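Local coordinates for protein galactose-binding lectin (Enterobacter cloacae subsp. cloacae, PDB 6YF6) that binds fucose-type sugars through a calcium ion and probably also galactose, this chain being the C-terminal sugar-binding domain of a longer protein, at residues 7-10 with 16-19. Sequence-based numbering, arbitrary orientation.
Sequences DLTN and WNNW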
loop_
_atom_site.group_PDB
_atom_site.type_symbol
_atom_site.label_atom_id
_atom_site.label_comp_id
_atom_site.label_asym_id
_atom_site.label_seq_id
_atom_site.Cartn_x
_atom_site.Cartn_y
_atom_site.Cartn_z
ATOM N N ASP A 7 -2.878 3.529 -12.546
ATOM C CA ASP A 7 -2.856 2.104 -12.863
ATOM C C ASP A 7 -2.194 1.391 -11.690
ATOM O O ASP A 7 -0.972 1.467 -11.521
ATOM C CB ASP A 7 -2.110 1.839 -14.170
ATOM C CG ASP A 7 -2.038 0.360 -14.512
ATOM O OD1 ASP A 7 -3.102 -0.285 -14.629
ATOM O OD2 ASP A 7 -0.913 -0.155 -14.664
ATOM N N LEU A 8 -2.998 0.703 -10.885
ATOM C CA LEU A 8 -2.564 0.130 -9.619
ATOM C C LEU A 8 -2.582 -1.388 -9.716
ATOM O O LEU A 8 -3.609 -1.977 -10.069
ATOM C CB LEU A 8 -3.472 0.604 -8.478
ATOM C CG LEU A 8 -3.224 -0.009 -7.099
ATOM C CD1 LEU A 8 -1.765 0.136 -6.696
ATOM C CD2 LEU A 8 -4.141 0.630 -6.058
ATOM N N THR A 9 -1.443 -2.014 -9.411
ATOM C CA THR A 9 -1.300 -3.469 -9.397
ATOM C C THR A 9 -0.801 -3.882 -8.012
ATOM O O THR A 9 0.381 -3.713 -7.700
ATOM C CB THR A 9 -0.331 -3.947 -10.482
ATOM O OG1 THR A 9 -0.770 -3.498 -11.769
ATOM C CG2 THR A 9 -0.239 -5.468 -10.491
ATOM N N ASN A 10 -1.692 -4.419 -7.180
ATOM C CA ASN A 10 -1.302 -4.998 -5.900
ATOM C C ASN A 10 -1.400 -6.518 -5.898
ATOM O O ASN A 10 -1.039 -7.150 -4.897
ATOM C CB ASN A 10 -2.150 -4.413 -4.763
ATOM C CG ASN A 10 -3.645 -4.574 -4.991
ATOM O OD1 ASN A 10 -4.084 -5.417 -5.774
ATOM N ND2 ASN A 10 -4.432 -3.765 -4.295
ATOM N N TRP A 16 -2.492 -10.091 -12.282
ATOM C CA TRP A 16 -1.220 -9.488 -12.656
ATOM C C TRP A 16 -1.399 -8.164 -13.388
ATOM O O TRP A 16 -0.402 -7.477 -13.637
ATOM C CB TRP A 16 -0.413 -10.452 -13.532
ATOM C CG TRP A 16 0.118 -11.656 -12.803
ATOM C CD1 TRP A 16 -0.613 -12.643 -12.204
ATOM C CD2 TRP A 16 1.495 -12.002 -12.604
ATOM N NE1 TRP A 16 0.223 -13.577 -11.645
ATOM C CE2 TRP A 16 1.521 -13.209 -11.876
ATOM C CE3 TRP A 16 2.708 -11.409 -12.969
ATOM C CZ2 TRP A 16 2.711 -13.833 -11.504
ATOM C CZ3 TRP A 16 3.891 -12.034 -12.600
ATOM C CH2 TRP A 16 3.882 -13.232 -11.874
ATOM N N ASN A 17 -2.635 -7.797 -13.736
ATOM C CA ASN A 17 -2.940 -6.538 -14.419
ATOM C C ASN A 17 -1.994 -6.312 -15.598
ATOM O O ASN A 17 -1.426 -5.232 -15.781
ATOM C CB ASN A 17 -2.896 -5.360 -13.440
ATOM C CG ASN A 17 -3.563 -4.107 -13.995
ATOM O OD1 ASN A 17 -4.474 -4.184 -14.820
ATOM N ND2 ASN A 17 -3.109 -2.943 -13.537
ATOM N N ASN A 18 -1.820 -7.363 -16.399
ATOM C CA ASN A 18 -1.074 -7.357 -17.654
ATOM C C ASN A 18 0.429 -7.201 -17.464
ATOM O O ASN A 18 1.155 -7.054 -18.456
ATOM C CB ASN A 18 -1.585 -6.266 -18.605
ATOM C CG ASN A 18 -2.973 -6.568 -19.147
ATOM O OD1 ASN A 18 -3.233 -7.664 -19.643
ATOM N ND2 ASN A 18 -3.873 -5.594 -19.047
ATOM N N TRP A 19 0.926 -7.232 -16.230
ATOM C CA TRP A 19 2.363 -7.364 -16.030
ATOM C C TRP A 19 2.786 -8.793 -16.343
ATOM O O TRP A 19 2.095 -9.754 -15.990
ATOM C CB TRP A 19 2.757 -6.998 -14.599
ATOM C CG TRP A 19 2.619 -5.540 -14.323
ATOM C CD1 TRP A 19 1.521 -4.907 -13.823
ATOM C CD2 TRP A 19 3.606 -4.523 -14.540
ATOM N NE1 TRP A 19 1.760 -3.560 -13.713
ATOM C CE2 TRP A 19 3.033 -3.297 -14.146
ATOM C CE3 TRP A 19 4.917 -4.529 -15.028
ATOM C CZ2 TRP A 19 3.721 -2.091 -14.223
ATOM C CZ3 TRP A 19 5.603 -3.324 -15.104
ATOM C CH2 TRP A 19 5.001 -2.124 -14.706
HETATM O O HOH W 1 0.405 -1.188 -12.352
#
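With CG swung anti to the backbone N in both Asp7 (chi1 179°) and Asn17 (chi1 -164°), carboxylate and amide approach from opposite directions, while Thr9 holds OG1 beside its own N and presents it to the same amide. Asn17 ND2 makes two hydrogen bonds to the strand. It gives one N-H to Asp7 OD1 at 2.9 Å, reaching that oxygen from above the carboxylate plane along a bent path (144°), and the other to Thr9 OG1 at 3.0 Å, in the amide plane and straighter. A water joins Asp7, Thr9 and Trp19. It appears to donate to Asp7 OD2 at 2.9 Å and lies 2.7 Å from Thr9 OG1. It accepts from Trp19 NE1 at 3.1 Å in the plane of the indole. Thr9 CG2 packs near the CD1 corner of that ring and 3.7 Å from Trp16 O. The same carbonyl closes the type I' turn 16-19 by accepting from Trp19 N at 2.9 Å. Strand 7-9 pairs antiparallel with a strand of the second subunit, whose Lys55 forms a salt bridge with Asp7 OD2 and a hydrogen bond with Asn17 O. The contact thus ties the N-terminal strand to the turn that follows it at the dimer interface, far from the calcium site. Two N-H bonds fix the amide's rotation, and the lysine probably stabilises the negative charge of Asp7.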